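Local coordinates for ABC transporter substrate-binding protein-branched chain amino acid transport (Streptococcus pneumoniae, PDB 4GNR) that probably captures branched-chain amino acids such as isoleucine outside the cell and delivers them to an ABC transporter for import, at residues Gly18-Ala21 and Ala22-Thr25. Residues are numbered along the deposited sequence; the frame is centred on the assembly and turned at random. Where two conformers were deposited one is given.
Sequences GSLA and AYGT. With ILE (isoleucine), chain B.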
loop_
_atom_site.group_PDB
_atom_site.type_symbol
_atom_site.label_atom_id
_atom_site.label_comp_id
_atom_site.label_asym_id
_atom_site.label_seq_id
_atom_site.Cartn_x
_atom_site.Cartn_y
_atom_site.Cartn_z
ATOM N N GLY A 18 13.876 -6.096 -5.781
ATOM C CA GLY A 18 13.940 -4.787 -6.411
ATOM C C GLY A 18 13.610 -3.653 -5.441
ATOM O O GLY A 18 13.473 -3.841 -4.249
ATOM N N SER A 19 13.409 -2.476 -6.002
ATOM C CA SER A 19 13.244 -1.234 -5.246
ATOM C C SER A 19 12.001 -1.108 -4.422
ATOM O O SER A 19 11.948 -0.235 -3.566
ATOM C CB SER A 19 13.316 -0.032 -6.194
ATOM O OG SER A 19 12.223 -0.047 -7.095
ATOM N N LEU A 20 11.032 -1.987 -4.674
ATOM C CA LEU A 20 9.722 -1.975 -3.980
ATOM C C LEU A 20 9.499 -3.261 -3.199
ATOM O O LEU A 20 8.387 -3.541 -2.741
ATOM C CB LEU A 20 8.603 -1.772 -5.019
ATOM C CG LEU A 20 8.749 -0.457 -5.807
ATOM C CD1 LEU A 20 7.872 -0.461 -7.057
ATOM C CD2 LEU A 20 8.476 0.784 -4.946
ATOM N N ALA A 21 10.581 -4.013 -2.986
ATOM C CA ALA A 21 10.530 -5.338 -2.335
ATOM C C ALA A 21 9.864 -5.374 -0.975
ATOM O O ALA A 21 9.229 -6.363 -0.629
ATOM C CB ALA A 21 11.957 -5.917 -2.227
ATOM N N ALA A 22 10.063 -4.330 -0.177
ATOM C CA ALA A 22 9.458 -4.371 1.152
ATOM C C ALA A 22 7.941 -4.497 1.061
ATOM O O ALA A 22 7.310 -5.154 1.901
ATOM C CB ALA A 22 9.825 -3.142 1.983
ATOM N N TYR A 23 7.351 -3.847 0.074
ATOM C CA TYR A 23 5.894 -3.874 -0.083
ATOM C C TYR A 23 5.417 -5.240 -0.584
ATOM O O TYR A 23 4.502 -5.842 -0.012
ATOM C CB TYR A 23 5.422 -2.780 -1.042
ATOM C CG TYR A 23 5.896 -1.375 -0.712
ATOM C CD1 TYR A 23 5.786 -0.838 0.581
ATOM C CD2 TYR A 23 6.392 -0.561 -1.715
ATOM C CE1 TYR A 23 6.161 0.470 0.848
ATOM C CE2 TYR A 23 6.784 0.750 -1.454
ATOM C CZ TYR A 23 6.658 1.267 -0.176
ATOM O OH TYR A 23 7.066 2.568 0.047
ATOM N N GLY A 24 6.030 -5.728 -1.665
ATOM C CA GLY A 24 5.594 -6.987 -2.239
ATOM C C GLY A 24 5.880 -8.179 -1.350
ATOM O O GLY A 24 5.120 -9.133 -1.335
ATOM N N THR A 25 6.993 -8.150 -0.624
ATOM C CA THR A 25 7.325 -9.250 0.289
ATOM C C THR A 25 6.313 -9.312 1.454
ATOM O O THR A 25 5.876 -10.390 1.864
ATOM C CB THR A 25 8.761 -9.106 0.819
ATOM O OG1 THR A 25 9.663 -9.188 -0.298
ATOM C CG2 THR A 25 9.093 -10.172 1.846
HETATM N N ILE B . -0.011 2.872 -2.577
HETATM C CA ILE B . 1.318 2.731 -3.233
HETATM C C ILE B . 1.116 2.525 -4.730
HETATM O O ILE B . 2.128 2.413 -5.454
HETATM C CB ILE B . 2.266 1.733 -2.500
HETATM C CG1 ILE B . 1.555 0.440 -2.173
HETATM C CG2 ILE B . 2.930 2.293 -1.122
HETATM C CD1 ILE B . 2.475 -0.580 -1.542
HETATM O OXT ILE B . -0.054 2.517 -5.163
#
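Leu20 sits at the N-cap of helix 21-40, and its carbonyl O receives two weak hydrogen bonds from the first turn, from Tyr23 N at 3.0 Å and from Gly24 N at 3.4 Å. A type I beta turn, Gly18 to Ala21, closed by a hydrogen bond from Ala21 N to Gly18 O, carries the loop after strand 7-14 into the helix of this periplasmic-binding-protein fold. One residue on, Ala21 O takes the regular helical bond from Thr25 N at 2.9 Å. Thr25 OG1, placed beside its own backbone N by a chi1 of -63°, donates a second hydrogen bond to Ala21 O, also 2.9 Å, and the two donors arrive from opposite faces of the carbonyl plane. Leu20 lays CD2 obliquely against the Tyr23 ring, 3.9 Å from CE2, and also touches Thr84 and Tyr205 of the isoleucine pocket. Tyr23 belongs to that pocket too: its OH is hydrogen-bonded to Gly230 O and Tyr206 N, which fixes the far end of the ring across the cleft between the two lobes. The CD1 methyl of the bound isoleucine lies over one ring face, offset toward the rim, 3.6 Å from Tyr23 CG.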